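Local coordinates for protein transcription termination factor NusA (PDB 4MTN) that probably takes part in both transcription termination and antitermination, binding the core RNA polymerase and nascent RNA, at residues A37-F42 with E46-H51; D13-D18 with V88-I93; E361-G366 with E371-I376. All coordinates share one frame; numbering follows the deposited sequence.

Interaction 1 (A37-F42 with E46-H51); sequences AARKHF and EVIEVH
I48, on the first strand of the small sheet, presses its CD1 and CG2 methyls against the last turn of helix 23-42, where A38, R39 and F42 receive it. The axis of strand 48-51 runs roughly antiparallel to that of helix 37-42, at 146° and 9.3 Å at closest approach. With CG1 set opposite the carbonyl carbon (chi1 -45°) and the chain stretched on to its end (chi2 179°), I48 CD1 is the leading atom. It enters between R39 and F42, lying 3.7 Å from R39 CA and 4.1 Å from F42 CB. R39 contributes only the root of its chain, CG standing 4.2 Å from I48 CD1, while the extended remainder carries the guanidinium group away. The other branch, I48 CG2, rests 3.9 Å from CB of the buried A38. I48 CD1 also meets A38 O at 3.5 Å, an apolar methyl beside an oxygen that already accepts the helical bond from F42 N. F42 turns its CB, not its ring, to the isoleucine; A38 O lies at the ring edge in its plane, and H41 ND1 sits over one face, near the rim. The F42 side chain also touches I68, T63, E72 and I76, joining the helix end to strand 59-63 and helix 70-78, while I48 also reaches L35 one turn back. Between the side chains the contact is apolar. It is a helix packed on a three-stranded antiparallel sheet, an alpha+beta arrangement, in the NusA N-terminal domain.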
loop_
_atom_site.group_PDB
_atom_site.type_symbol
_atom_site.label_atom_id
_atom_site.label_comp_id
_atom_site.label_asym_id
_atom_site.label_seq_id
_atom_site.Cartn_x
_atom_site.Cartn_y
_atom_site.Cartn_z
ATOM N N ALA A 37 -12.016 -39.433 -4.098
ATOM C CA ALA A 37 -12.065 -40.873 -4.321
ATOM C C ALA A 37 -13.375 -41.267 -4.991
ATOM O O ALA A 37 -13.427 -42.221 -5.767
ATOM C CB ALA A 37 -11.893 -41.619 -3.008
ATOM N N ALA A 38 -14.433 -40.522 -4.686
ATOM C CA ALA A 38 -15.741 -40.770 -5.277
ATOM C C ALA A 38 -15.799 -40.244 -6.708
ATOM O O ALA A 38 -16.461 -40.830 -7.564
ATOM C CB ALA A 38 -16.835 -40.137 -4.431
ATOM N N ARG A 39 -15.105 -39.136 -6.958
ATOM C CA ARG A 39 -15.052 -38.550 -8.294
ATOM C C ARG A 39 -14.365 -39.483 -9.283
ATOM O O ARG A 39 -14.803 -39.624 -10.424
ATOM C CB ARG A 39 -14.325 -37.204 -8.272
ATOM C CG ARG A 39 -15.147 -36.040 -7.748
ATOM C CD ARG A 39 -14.501 -34.717 -8.139
ATOM N NE ARG A 39 -15.155 -33.569 -7.517
ATOM C CZ ARG A 39 -14.677 -32.919 -6.460
ATOM N NH1 ARG A 39 -13.536 -33.302 -5.900
ATOM N NH2 ARG A 39 -15.338 -31.882 -5.964
ATOM N N LYS A 40 -13.282 -40.116 -8.841
ATOM C CA LYS A 40 -12.512 -40.997 -9.707
ATOM C C LYS A 40 -13.289 -42.267 -10.035
ATOM O O LYS A 40 -13.230 -42.769 -11.158
ATOM C CB LYS A 40 -11.171 -41.351 -9.058
ATOM C CG LYS A 40 -10.160 -41.953 -10.021
ATOM C CD LYS A 40 -8.857 -42.304 -9.318
ATOM C CE LYS A 40 -9.050 -43.447 -8.336
ATOM N NZ LYS A 40 -7.762 -43.870 -7.719
ATOM N N HIS A 41 -14.015 -42.786 -9.049
ATOM C CA HIS A 41 -14.783 -44.012 -9.235
ATOM C C HIS A 41 -16.030 -43.798 -10.092
ATOM O O HIS A 41 -16.240 -44.502 -11.080
ATOM C CB HIS A 41 -15.182 -44.594 -7.877
ATOM C CG HIS A 41 -15.983 -45.856 -7.972
ATOM N ND1 HIS A 41 -17.360 -45.865 -7.978
ATOM C CD2 HIS A 41 -15.597 -47.151 -8.065
ATOM C CE1 HIS A 41 -17.790 -47.113 -8.070
ATOM N NE2 HIS A 41 -16.740 -47.911 -8.125
ATOM N N PHE A 42 -16.851 -42.823 -9.713
ATOM C CA PHE A 42 -18.126 -42.588 -10.386
ATOM C C PHE A 42 -17.993 -41.761 -11.663
ATOM O O PHE A 42 -18.869 -41.801 -12.528
ATOM C CB PHE A 42 -19.107 -41.902 -9.431
ATOM C CG PHE A 42 -19.633 -42.804 -8.351
ATOM C CD1 PHE A 42 -18.980 -42.903 -7.134
ATOM C CD2 PHE A 42 -20.780 -43.554 -8.554
ATOM C CE1 PHE A 42 -19.462 -43.733 -6.138
ATOM C CE2 PHE A 42 -21.267 -44.387 -7.563
ATOM C CZ PHE A 42 -20.606 -44.476 -6.353
ATOM N N GLU A 46 -21.821 -37.475 -12.796
ATOM C CA GLU A 46 -22.774 -37.295 -11.705
ATOM C C GLU A 46 -22.293 -36.279 -10.674
ATOM O O GLU A 46 -21.106 -36.218 -10.354
ATOM C CB GLU A 46 -23.051 -38.636 -11.020
ATOM N N VAL A 47 -23.225 -35.485 -10.156
ATOM C CA VAL A 47 -22.923 -34.536 -9.091
ATOM C C VAL A 47 -22.705 -35.284 -7.780
ATOM O O VAL A 47 -23.561 -36.055 -7.349
ATOM C CB VAL A 47 -24.051 -33.500 -8.910
ATOM C CG1 VAL A 47 -23.728 -32.556 -7.759
ATOM C CG2 VAL A 47 -24.273 -32.724 -10.199
ATOM N N ILE A 48 -21.557 -35.058 -7.150
ATOM C CA ILE A 48 -21.208 -35.785 -5.936
ATOM C C ILE A 48 -21.025 -34.851 -4.744
ATOM O O ILE A 48 -20.382 -33.807 -4.847
ATOM C CB ILE A 48 -19.920 -36.610 -6.127
ATOM C CG1 ILE A 48 -19.960 -37.364 -7.460
ATOM C CG2 ILE A 48 -19.726 -37.580 -4.970
ATOM C CD1 ILE A 48 -18.721 -38.186 -7.730
ATOM N N GLU A 49 -21.604 -35.237 -3.611
ATOM C CA GLU A 49 -21.439 -34.494 -2.369
ATOM C C GLU A 49 -21.186 -35.462 -1.218
ATOM O O GLU A 49 -21.728 -36.567 -1.194
ATOM C CB GLU A 49 -22.668 -33.628 -2.086
ATOM C CG GLU A 49 -23.980 -34.394 -2.050
ATOM C CD GLU A 49 -25.177 -33.488 -1.845
ATOM O OE1 GLU A 49 -24.992 -32.252 -1.822
ATOM O OE2 GLU A 49 -26.302 -34.011 -1.705
ATOM N N VAL A 50 -20.355 -35.044 -0.270
ATOM C CA VAL A 50 -19.984 -35.907 0.844
ATOM C C VAL A 50 -20.079 -35.167 2.177
ATOM O O VAL A 50 -19.669 -34.010 2.293
ATOM C CB VAL A 50 -18.555 -36.472 0.658
ATOM C CG1 VAL A 50 -17.561 -35.348 0.428
ATOM C CG2 VAL A 50 -18.147 -37.331 1.849
ATOM N N HIS A 51 -20.642 -35.837 3.178
ATOM C CA HIS A 51 -20.731 -35.277 4.519
ATOM C C HIS A 51 -20.401 -36.326 5.572
ATOM O O HIS A 51 -20.867 -37.461 5.500
ATOM C CB HIS A 51 -22.125 -34.703 4.777
ATOM C CG HIS A 51 -22.372 -34.349 6.210
ATOM N ND1 HIS A 51 -21.668 -33.362 6.866
ATOM C CD2 HIS A 51 -23.243 -34.855 7.116
ATOM C CE1 HIS A 51 -22.096 -33.273 8.112
ATOM N NE2 HIS A 51 -23.051 -34.168 8.290
#

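Interaction 2 (D13-D18 with V88-I93); sequences DSIHRD and VMIQKI
I15 meets I90 and I93 with both of its branches, which its torsions spread apart: CG2 is placed opposite the backbone nitrogen, and CG1 at chi1 -87° bends over at chi2 71°. I90 is folded as well, chi2 of -62° curling its CD1 back so that the end of the side chain comes nearer to helix 7-18 than its root suggests. I93, in contrast, is extended and reaches I15 with CD1. The result is a three-isoleucine cluster in which one residue of the first helix straddles two residues of the second, one turn apart. I15 CG1 touches I90 CD1 at 3.8 Å, and I15 CD1 follows at 4.2 Å from the same methyl. The other branch, I15 CG2, lies 4.2 Å from I93 CD1. The two methyls that receive I15, I90 CD1 and I93 CD1, are 4.1 Å apart and so make a continuous apolar surface. The selenomethionine M89 only borders the group, its CE remaining 4.5 Å from I15 CD1. In both isoleucine pairs the side chains run at a slant to each other rather than alongside. All that passes between the segments is van der Waals contact, and I93 is the buried member of the three. Helix 23-42 touches both helices, V26 meeting I15 and Q32 and S36 meeting K92. H16, through ND1 to I21 O, ties helix 7-18 to the turn before helix 23-42, so helices 7-18 and 87-105 pack together with helix 23-42 beside them.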
loop_
_atom_site.group_PDB
_atom_site.type_symbol
_atom_site.label_atom_id
_atom_site.label_comp_id
_atom_site.label_asym_id
_atom_site.label_seq_id
_atom_site.Cartn_x
_atom_site.Cartn_y
_atom_site.Cartn_z
ATOM N N ASP A 13 -8.805 -37.895 14.974
ATOM C CA ASP A 13 -8.191 -37.679 16.277
ATOM C C ASP A 13 -6.678 -37.854 16.196
ATOM O O ASP A 13 -5.926 -37.162 16.882
ATOM C CB ASP A 13 -8.779 -38.634 17.318
ATOM C CG ASP A 13 -8.220 -38.396 18.707
ATOM O OD1 ASP A 13 -8.749 -37.517 19.419
ATOM O OD2 ASP A 13 -7.252 -39.088 19.087
ATOM N N SER A 14 -6.242 -38.784 15.352
ATOM C CA SER A 14 -4.821 -39.069 15.183
ATOM C C SER A 14 -4.089 -37.887 14.555
ATOM O O SER A 14 -2.987 -37.534 14.977
ATOM C CB SER A 14 -4.625 -40.322 14.326
ATOM O OG SER A 14 -3.249 -40.595 14.126
ATOM N N ILE A 15 -4.706 -37.282 13.546
ATOM C CA ILE A 15 -4.122 -36.131 12.868
ATOM C C ILE A 15 -4.170 -34.899 13.772
ATOM O O ILE A 15 -3.201 -34.143 13.859
ATOM C CB ILE A 15 -4.841 -35.838 11.527
ATOM C CG1 ILE A 15 -4.219 -36.657 10.391
ATOM C CG2 ILE A 15 -4.762 -34.363 11.174
ATOM C CD1 ILE A 15 -4.499 -38.144 10.454
ATOM N N HIS A 16 -5.298 -34.715 14.456
ATOM C CA HIS A 16 -5.474 -33.593 15.373
ATOM C C HIS A 16 -4.448 -33.623 16.504
ATOM O O HIS A 16 -3.982 -32.580 16.961
ATOM C CB HIS A 16 -6.892 -33.596 15.952
ATOM C CG HIS A 16 -7.107 -32.589 17.038
ATOM N ND1 HIS A 16 -6.880 -31.241 16.859
ATOM C CD2 HIS A 16 -7.532 -32.731 18.315
ATOM C CE1 HIS A 16 -7.154 -30.598 17.980
ATOM N NE2 HIS A 16 -7.553 -31.480 18.880
ATOM N N ARG A 17 -4.099 -34.826 16.946
ATOM C CA ARG A 17 -3.118 -34.998 18.012
ATOM C C ARG A 17 -1.694 -34.846 17.481
ATOM O O ARG A 17 -0.805 -34.373 18.189
ATOM C CB ARG A 17 -3.294 -36.364 18.681
ATOM C CG ARG A 17 -2.418 -36.582 19.903
ATOM C CD ARG A 17 -2.911 -37.760 20.728
ATOM N NE ARG A 17 -2.844 -39.020 19.995
ATOM C CZ ARG A 17 -1.905 -39.942 20.177
ATOM N NH1 ARG A 17 -0.949 -39.748 21.076
ATOM N NH2 ARG A 17 -1.922 -41.060 19.465
ATOM N N ASP A 18 -1.486 -35.247 16.230
ATOM C CA ASP A 18 -0.165 -35.190 15.612
ATOM C C ASP A 18 0.127 -33.823 14.998
ATOM O O ASP A 18 1.030 -33.114 15.442
ATOM C CB ASP A 18 -0.030 -36.278 14.544
ATOM N N VAL A 88 -1.766 -38.205 0.775
ATOM C CA VAL A 88 -2.659 -37.520 -0.151
ATOM C C VAL A 88 -3.822 -36.891 0.608
ATOM O O VAL A 88 -4.285 -35.800 0.271
ATOM C CB VAL A 88 -3.207 -38.479 -1.223
ATOM C CG1 VAL A 88 -3.969 -37.706 -2.289
ATOM C CG2 VAL A 88 -2.073 -39.277 -1.848
HETATM N N MSE A 89 -4.287 -37.590 1.637
HETATM C CA MSE A 89 -5.362 -37.094 2.487
HETATM C C MSE A 89 -4.909 -35.872 3.278
HETATM O O MSE A 89 -5.666 -34.917 3.450
HETATM C CB MSE A 89 -5.840 -38.193 3.438
HETATM C CG MSE A 89 -6.878 -37.738 4.449
HETATM SE SE MSE A 89 -7.409 -39.177 5.648
HETATM C CE MSE A 89 -5.650 -39.662 6.333
ATOM N N ILE A 90 -3.668 -35.912 3.753
ATOM C CA ILE A 90 -3.090 -34.800 4.498
ATOM C C ILE A 90 -2.962 -33.570 3.604
ATOM O O ILE A 90 -3.085 -32.436 4.068
ATOM C CB ILE A 90 -1.707 -35.163 5.077
ATOM C CG1 ILE A 90 -1.759 -36.530 5.765
ATOM C CG2 ILE A 90 -1.230 -34.092 6.050
ATOM C CD1 ILE A 90 -2.700 -36.584 6.949
ATOM N N GLN A 91 -2.722 -33.804 2.318
ATOM C CA GLN A 91 -2.650 -32.722 1.342
ATOM C C GLN A 91 -4.004 -32.030 1.221
ATOM O O GLN A 91 -4.077 -30.824 0.985
ATOM C CB GLN A 91 -2.193 -33.250 -0.020
ATOM C CG GLN A 91 -2.021 -32.173 -1.079
ATOM C CD GLN A 91 -1.435 -32.711 -2.369
ATOM O OE1 GLN A 91 -0.997 -33.859 -2.434
ATOM N NE2 GLN A 91 -1.423 -31.879 -3.405
ATOM N N LYS A 92 -5.075 -32.801 1.385
ATOM C CA LYS A 92 -6.425 -32.253 1.388
ATOM C C LYS A 92 -6.713 -31.526 2.698
ATOM O O LYS A 92 -7.400 -30.505 2.714
ATOM C CB LYS A 92 -7.457 -33.359 1.163
ATOM C CG LYS A 92 -7.590 -33.809 -0.284
ATOM C CD LYS A 92 -8.239 -32.731 -1.138
ATOM C CE LYS A 92 -8.484 -33.222 -2.555
ATOM N NZ LYS A 92 -9.199 -32.208 -3.380
ATOM N N ILE A 93 -6.185 -32.061 3.796
ATOM C CA ILE A 93 -6.368 -31.454 5.109
ATOM C C ILE A 93 -5.609 -30.132 5.206
ATOM O O ILE A 93 -6.139 -29.137 5.703
ATOM C CB ILE A 93 -5.904 -32.395 6.238
ATOM C CG1 ILE A 93 -6.730 -33.683 6.232
ATOM C CG2 ILE A 93 -6.022 -31.708 7.588
ATOM C CD1 ILE A 93 -6.354 -34.656 7.329
#

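Interaction 3 (E361-G366 with E371-I376); sequences ELMEMG and EQADVI
L362 and M363 meet A373 and I376 where the two helix segments cross steeply, at 110° with axes 9.3 Å apart, and the backbones come as near as 6.0 Å between M363 CA and A373 CA. This is a pair of helices joined by a tight turn, within the region assigned to the helix-hairpin-helix domain. The small A373, buried, lets the neighbouring helix come close, and both partners lie against it. L362 holds CG opposite its backbone nitrogen (chi1 -179°), which sets CG toward the second helix, and the turn at chi2 presents CD2; this methyl lies 3.7 Å from A373 O and 4.0 Å from I376 CG2, slotted between successive turns. A373 CB is more distant from it, at 4.3 Å. L362 and I376 pass each other at a slant, and I376 continues onto V335 and L368, while L362 reaches L343 of helix 337-345, which extends the apolar interior. T369, just before helix 370-399, is hydrogen-bonded through OG1 to E371 OE1 and through N to Q372 OE1. Beside L362, the selenomethionine M363 approaches with the base of its chain: chi1 of -69° puts CG next to its own backbone nitrogen, and M363 CG rests 3.7 Å from A373 CB.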
loop_
_atom_site.group_PDB
_atom_site.type_symbol
_atom_site.label_atom_id
_atom_site.label_comp_id
_atom_site.label_asym_id
_atom_site.label_seq_id
_atom_site.Cartn_x
_atom_site.Cartn_y
_atom_site.Cartn_z
ATOM N N GLU A 361 -7.326 18.977 -24.168
ATOM C CA GLU A 361 -7.273 20.294 -23.544
ATOM C C GLU A 361 -6.412 21.260 -24.352
ATOM O O GLU A 361 -6.674 22.463 -24.382
ATOM C CB GLU A 361 -6.743 20.184 -22.114
ATOM C CG GLU A 361 -7.680 19.467 -21.154
ATOM C CD GLU A 361 -7.062 19.248 -19.786
ATOM O OE1 GLU A 361 -5.819 19.171 -19.700
ATOM O OE2 GLU A 361 -7.819 19.154 -18.796
ATOM N N LEU A 362 -5.385 20.727 -25.007
ATOM C CA LEU A 362 -4.503 21.538 -25.841
ATOM C C LEU A 362 -5.209 21.949 -27.130
ATOM O O LEU A 362 -4.935 23.012 -27.688
ATOM C CB LEU A 362 -3.212 20.779 -26.157
ATOM C CG LEU A 362 -2.170 21.506 -27.011
ATOM C CD1 LEU A 362 -1.749 22.812 -26.355
ATOM C CD2 LEU A 362 -0.963 20.615 -27.262
HETATM N N MSE A 363 -6.121 21.101 -27.595
HETATM C CA MSE A 363 -6.889 21.387 -28.800
HETATM C C MSE A 363 -7.873 22.528 -28.577
HETATM O O MSE A 363 -8.048 23.385 -29.442
HETATM C CB MSE A 363 -7.643 20.141 -29.265
HETATM C CG MSE A 363 -6.753 19.035 -29.794
HETATM SE SE MSE A 363 -7.759 17.421 -30.214
HETATM C CE MSE A 363 -8.814 18.109 -31.703
ATOM N N GLU A 364 -8.516 22.532 -27.414
ATOM C CA GLU A 364 -9.518 23.541 -27.098
ATOM C C GLU A 364 -8.882 24.908 -26.878
ATOM O O GLU A 364 -9.399 25.926 -27.342
ATOM C CB GLU A 364 -10.318 23.130 -25.859
HETATM N N MSE A 365 -7.754 24.922 -26.177
HETATM C CA MSE A 365 -7.088 26.166 -25.809
HETATM C C MSE A 365 -6.535 26.915 -27.020
HETATM O O MSE A 365 -6.606 28.141 -27.086
HETATM C CB MSE A 365 -5.961 25.885 -24.814
HETATM C CG MSE A 365 -5.405 27.128 -24.141
HETATM SE SE MSE A 365 -3.844 26.744 -23.039
HETATM C CE MSE A 365 -4.520 25.170 -22.114
ATOM N N GLY A 366 -5.981 26.175 -27.974
ATOM C CA GLY A 366 -5.374 26.787 -29.143
ATOM C C GLY A 366 -6.169 26.630 -30.424
ATOM O O GLY A 366 -5.686 26.992 -31.498
ATOM N N GLU A 371 -3.996 16.468 -35.156
ATOM C CA GLU A 371 -2.638 16.371 -35.675
ATOM C C GLU A 371 -1.750 17.479 -35.117
ATOM O O GLU A 371 -0.616 17.228 -34.709
ATOM C CB GLU A 371 -2.639 16.424 -37.207
ATOM C CG GLU A 371 -3.526 15.380 -37.873
ATOM C CD GLU A 371 -4.966 15.836 -38.011
ATOM O OE1 GLU A 371 -5.190 17.049 -38.209
ATOM O OE2 GLU A 371 -5.873 14.983 -37.920
ATOM N N GLN A 372 -2.274 18.701 -35.101
ATOM C CA GLN A 372 -1.530 19.853 -34.600
ATOM C C GLN A 372 -1.189 19.703 -33.121
ATOM O O GLN A 372 -0.129 20.138 -32.673
ATOM C CB GLN A 372 -2.327 21.140 -34.819
ATOM C CG GLN A 372 -2.450 21.559 -36.273
ATOM C CD GLN A 372 -3.318 22.789 -36.452
ATOM O OE1 GLN A 372 -4.297 22.983 -35.731
ATOM N NE2 GLN A 372 -2.959 23.632 -37.414
ATOM N N ALA A 373 -2.093 19.085 -32.368
ATOM C CA ALA A 373 -1.888 18.880 -30.939
ATOM C C ALA A 373 -0.774 17.872 -30.678
ATOM O O ALA A 373 0.077 18.086 -29.815
ATOM C CB ALA A 373 -3.179 18.425 -30.279
ATOM N N ASP A 374 -0.787 16.775 -31.430
ATOM C CA ASP A 374 0.201 15.715 -31.264
ATOM C C ASP A 374 1.603 16.201 -31.617
ATOM O O ASP A 374 2.574 15.863 -30.941
ATOM C CB ASP A 374 -0.164 14.503 -32.123
ATOM C CG ASP A 374 -1.507 13.907 -31.751
ATOM O OD1 ASP A 374 -1.909 14.025 -30.573
ATOM O OD2 ASP A 374 -2.162 13.319 -32.637
ATOM N N VAL A 375 1.695 16.993 -32.682
ATOM C CA VAL A 375 2.969 17.538 -33.137
ATOM C C VAL A 375 3.626 18.392 -32.054
ATOM O O VAL A 375 4.820 18.255 -31.783
ATOM C CB VAL A 375 2.791 18.377 -34.421
ATOM C CG1 VAL A 375 4.031 19.207 -34.700
ATOM C CG2 VAL A 375 2.478 17.473 -35.601
ATOM N N ILE A 376 2.834 19.263 -31.435
ATOM C CA ILE A 376 3.315 20.123 -30.358
ATOM C C ILE A 376 3.860 19.299 -29.194
ATOM O O ILE A 376 4.930 19.596 -28.657
ATOM C CB ILE A 376 2.199 21.059 -29.848
ATOM C CG1 ILE A 376 1.829 22.076 -30.929
ATOM C CG2 ILE A 376 2.630 21.772 -28.573
ATOM C CD1 ILE A 376 0.819 23.108 -30.479
#

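Overall arrangement
Interactions 1 and 2 belong to the same N-terminal region, their centres 21 Å apart and nearest atoms about 5 Å apart, with interaction 1 nested inside the chain loop closed by interaction 2. Helix 23-42 links them: it supplies one segment of interaction 1 and lies beside both helices of interaction 2. Interaction 3 is remote, with centres 65 and 68 Å from the others, in the helix-hairpin-helix region. All three are apolar, but interactions 1 and 2 are only partly buried and interaction 3 is buried. Interaction 1 joins helix to strand through one isoleucine, interaction 2 joins sequence-distant helices through three, and interaction 3 brings neighbouring helices together over an alanine.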